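Local coordinates for putative uncharacterized protein PH0300 (Pyrococcus horikoshii, PDB 3VRH) that catalyses the ATP-dependent 2-thiolation of 5-methyluridine 54 in the T loop of tRNA, a modification that stabilises tRNAs in thermophiles, at residues Leu157-Leu169 / Thr227-Glu239. Numbering follows the deposited sequence.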
# COMPACT_ATOMS: atom_id res chain seq x y z
N LEU A 157 -3.29 8.95 13.70
CA LEU A 157 -3.74 7.90 12.78
C LEU A 157 -3.19 8.12 11.37
O LEU A 157 -2.72 7.17 10.72
CB LEU A 157 -5.26 7.81 12.75
CG LEU A 157 -5.85 6.67 11.91
CD1 LEU A 157 -5.35 5.31 12.39
CD2 LEU A 157 -7.36 6.73 11.94
N ASP A 158 -3.25 9.37 10.90
CA ASP A 158 -2.75 9.72 9.57
C ASP A 158 -1.25 9.49 9.41
O ASP A 158 -0.80 9.05 8.35
CB ASP A 158 -3.12 11.16 9.20
CG ASP A 158 -4.63 11.38 9.13
OD1 ASP A 158 -5.24 11.72 10.16
OD2 ASP A 158 -5.21 11.21 8.05
N ASP A 159 -0.49 9.75 10.45
CA ASP A 159 0.94 9.42 10.44
C ASP A 159 1.19 7.93 10.28
O ASP A 159 1.98 7.53 9.43
CB ASP A 159 1.64 9.95 11.69
CG ASP A 159 1.51 11.44 11.83
OD1 ASP A 159 1.70 12.11 10.80
OD2 ASP A 159 1.17 11.94 12.93
N GLU A 160 0.53 7.12 11.12
CA GLU A 160 0.69 5.67 11.03
C GLU A 160 0.32 5.16 9.63
O GLU A 160 1.04 4.37 9.04
CB GLU A 160 -0.14 4.95 12.10
CG GLU A 160 0.02 3.40 12.11
CD GLU A 160 1.31 2.92 12.78
OE1 GLU A 160 2.28 3.70 12.85
OE2 GLU A 160 1.36 1.76 13.27
N ALA A 161 -0.80 5.66 9.09
CA ALA A 161 -1.31 5.22 7.80
C ALA A 161 -0.31 5.54 6.67
O ALA A 161 0.02 4.66 5.86
CB ALA A 161 -2.68 5.84 7.51
N SER A 162 0.16 6.78 6.64
CA SER A 162 1.12 7.23 5.64
C SER A 162 2.49 6.54 5.76
O SER A 162 3.11 6.20 4.75
CB SER A 162 1.29 8.75 5.70
OG SER A 162 1.95 9.12 6.88
N PHE A 163 2.96 6.36 6.99
CA PHE A 163 4.17 5.61 7.26
C PHE A 163 4.00 4.18 6.76
O PHE A 163 4.88 3.65 6.10
CB PHE A 163 4.53 5.67 8.76
CG PHE A 163 5.22 4.42 9.32
CD1 PHE A 163 6.60 4.40 9.51
CD2 PHE A 163 4.48 3.30 9.71
CE1 PHE A 163 7.24 3.26 10.04
CE2 PHE A 163 5.10 2.16 10.21
CZ PHE A 163 6.48 2.14 10.38
N LEU A 164 2.85 3.58 7.07
CA LEU A 164 2.54 2.24 6.56
C LEU A 164 2.55 2.16 5.02
O LEU A 164 3.17 1.28 4.47
CB LEU A 164 1.20 1.71 7.08
CG LEU A 164 1.18 1.17 8.51
CD1 LEU A 164 -0.23 0.76 8.91
CD2 LEU A 164 2.15 0.01 8.65
N LEU A 165 1.86 3.07 4.36
CA LEU A 165 1.77 3.05 2.90
C LEU A 165 3.16 3.24 2.27
O LEU A 165 3.55 2.54 1.35
CB LEU A 165 0.82 4.14 2.41
CG LEU A 165 0.65 4.21 0.89
CD1 LEU A 165 0.12 2.87 0.37
CD2 LEU A 165 -0.28 5.35 0.51
N ASN A 166 3.90 4.19 2.82
CA ASN A 166 5.25 4.46 2.36
C ASN A 166 6.12 3.22 2.46
O ASN A 166 6.75 2.80 1.48
CB ASN A 166 5.85 5.61 3.15
CG ASN A 166 7.27 5.91 2.75
OD1 ASN A 166 7.52 6.64 1.78
ND2 ASN A 166 8.23 5.35 3.49
N ASN A 167 6.15 2.62 3.63
CA ASN A 167 7.02 1.47 3.84
C ASN A 167 6.61 0.23 3.04
O ASN A 167 7.44 -0.61 2.74
CB ASN A 167 7.17 1.15 5.32
CG ASN A 167 8.08 2.14 6.04
OD1 ASN A 167 9.21 2.38 5.62
ND2 ASN A 167 7.58 2.73 7.09
N ILE A 168 5.33 0.15 2.67
CA ILE A 168 4.86 -0.96 1.85
C ILE A 168 5.23 -0.76 0.38
O ILE A 168 5.61 -1.70 -0.31
CB ILE A 168 3.35 -1.14 2.00
CG1 ILE A 168 3.07 -1.89 3.29
CG2 ILE A 168 2.76 -1.92 0.85
CD1 ILE A 168 1.78 -1.52 3.92
N LEU A 169 5.09 0.46 -0.11
CA LEU A 169 5.56 0.79 -1.45
C LEU A 169 7.03 0.44 -1.64
O LEU A 169 7.42 -0.03 -2.71
CB LEU A 169 5.34 2.27 -1.76
CG LEU A 169 3.88 2.66 -1.97
CD1 LEU A 169 3.74 4.17 -1.99
CD2 LEU A 169 3.33 2.00 -3.26
N THR A 227 7.17 13.30 0.78
CA THR A 227 6.77 11.90 0.63
C THR A 227 5.61 11.53 1.54
O THR A 227 4.58 11.05 1.08
CB THR A 227 7.90 10.95 0.98
OG1 THR A 227 9.11 11.42 0.38
CG2 THR A 227 7.59 9.54 0.51
N THR A 228 5.80 11.75 2.85
CA THR A 228 4.72 11.50 3.81
C THR A 228 3.52 12.33 3.39
O THR A 228 2.38 11.86 3.39
CB THR A 228 5.13 11.88 5.29
OG1 THR A 228 4.88 13.27 5.52
CG2 THR A 228 6.60 11.57 5.55
N LEU A 229 3.80 13.58 3.02
CA LEU A 229 2.80 14.50 2.49
C LEU A 229 2.15 13.94 1.23
O LEU A 229 0.95 14.13 1.02
CB LEU A 229 3.43 15.85 2.20
CG LEU A 229 3.75 16.64 3.46
CD1 LEU A 229 4.30 18.02 3.10
CD2 LEU A 229 2.50 16.75 4.33
N ASP A 230 2.95 13.24 0.42
CA ASP A 230 2.42 12.58 -0.77
C ASP A 230 1.48 11.46 -0.34
O ASP A 230 0.38 11.32 -0.89
CB ASP A 230 3.55 12.00 -1.65
CG ASP A 230 4.22 13.06 -2.51
OD1 ASP A 230 3.72 14.20 -2.57
OD2 ASP A 230 5.25 12.73 -3.16
N MET A 231 1.92 10.66 0.63
CA MET A 231 1.12 9.53 1.12
C MET A 231 -0.15 10.02 1.79
O MET A 231 -1.21 9.44 1.60
CB MET A 231 1.92 8.67 2.10
CG MET A 231 3.25 8.18 1.56
SD MET A 231 3.14 6.91 0.27
CE MET A 231 3.22 7.88 -1.24
N LYS A 232 -0.04 11.10 2.57
CA LYS A 232 -1.21 11.60 3.27
C LYS A 232 -2.26 12.09 2.27
O LYS A 232 -3.45 11.89 2.48
CB LYS A 232 -0.85 12.70 4.28
CG LYS A 232 -0.17 12.17 5.54
CD LYS A 232 0.33 13.28 6.45
CE LYS A 232 0.83 12.71 7.79
NZ LYS A 232 0.90 13.73 8.90
N GLY A 233 -1.80 12.70 1.17
CA GLY A 233 -2.69 13.25 0.15
C GLY A 233 -3.42 12.15 -0.61
O GLY A 233 -4.62 12.22 -0.85
N VAL A 234 -2.65 11.14 -0.98
CA VAL A 234 -3.20 9.92 -1.55
C VAL A 234 -4.25 9.30 -0.61
O VAL A 234 -5.35 8.95 -1.03
CB VAL A 234 -2.08 8.90 -1.79
CG1 VAL A 234 -2.63 7.51 -1.92
CG2 VAL A 234 -1.28 9.29 -3.02
N LEU A 235 -3.90 9.17 0.67
CA LEU A 235 -4.79 8.54 1.63
C LEU A 235 -6.04 9.39 1.87
O LEU A 235 -7.12 8.86 2.07
CB LEU A 235 -4.07 8.26 2.94
CG LEU A 235 -2.99 7.19 2.86
CD1 LEU A 235 -2.09 7.27 4.06
CD2 LEU A 235 -3.64 5.83 2.78
N ASN A 236 -5.86 10.71 1.87
CA ASN A 236 -6.99 11.63 1.98
C ASN A 236 -7.89 11.51 0.75
O ASN A 236 -9.11 11.54 0.88
CB ASN A 236 -6.53 13.08 2.15
CG ASN A 236 -5.86 13.32 3.50
OD1 ASN A 236 -5.92 12.48 4.40
ND2 ASN A 236 -5.21 14.47 3.65
N GLU A 237 -7.27 11.37 -0.42
CA GLU A 237 -8.01 11.13 -1.66
C GLU A 237 -8.87 9.88 -1.51
O GLU A 237 -10.09 9.96 -1.66
CB GLU A 237 -7.08 10.99 -2.87
CG GLU A 237 -7.83 10.93 -4.21
CD GLU A 237 -7.13 10.05 -5.26
OE1 GLU A 237 -5.88 10.05 -5.29
OE2 GLU A 237 -7.84 9.37 -6.04
N LEU A 238 -8.24 8.75 -1.20
CA LEU A 238 -8.95 7.49 -0.98
C LEU A 238 -10.04 7.56 0.11
O LEU A 238 -11.11 6.97 -0.04
CB LEU A 238 -7.97 6.37 -0.64
CG LEU A 238 -7.05 5.97 -1.78
CD1 LEU A 238 -6.15 4.84 -1.36
CD2 LEU A 238 -7.88 5.56 -3.00
N GLU A 239 -9.74 8.27 1.19
CA GLU A 239 -10.70 8.46 2.28
C GLU A 239 -11.99 9.15 1.83
O GLU A 239 -13.08 8.78 2.27
CB GLU A 239 -10.06 9.27 3.41
CG GLU A 239 -10.87 9.25 4.70
CD GLU A 239 -10.84 7.89 5.37
OE1 GLU A 239 -11.73 7.61 6.20
OE2 GLU A 239 -9.92 7.10 5.06
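Ser162 and Met231 mark the point where helix 157-169 and helix 228-239 cross, at 106° with their axes 8.6 Å apart. Each is a knob in a hole of the facing helix: Ser162 sits among Thr228, Met231, Lys232 and Leu235, its CB 3.7 Å from Met231 CB, and Met231 sits among Ser162, Leu165, Asn166 and Leu169. Bent at chi2 (-71°) and chi3 (94°), the Met231 chain brings SD against Leu165 CG (3.7 Å) and meets the end of Leu169 tip to tip, SD to CD1 at 3.6 Å. Leu235 closes the tight part by laying CD1 over the Ser162 backbone and against Ala161 CB, while Leu165 CD2 also reaches Val234. The loose, exposed rim is at Thr227, whose CG2 methyl meets Asn166 OD1. Lys232, partly exposed, packs CG on Ser162 CB and runs on extended to the charged edge, where NZ meets Asp159 OD1 at 2.6 Å, nearly along the C-O axis, in a salt bridge; Glu201 is a second acid on NZ. A methionine in place of Lys232 would probably leave the Asp159 and Glu201 carboxylates without their shared cation. Asp159 also touches the bound bicine, which puts this edge beside the ligand pocket. The knobs-into-holes crossing joins helix 228-241 to the helix following strand 150-152 of the PP-loop domain.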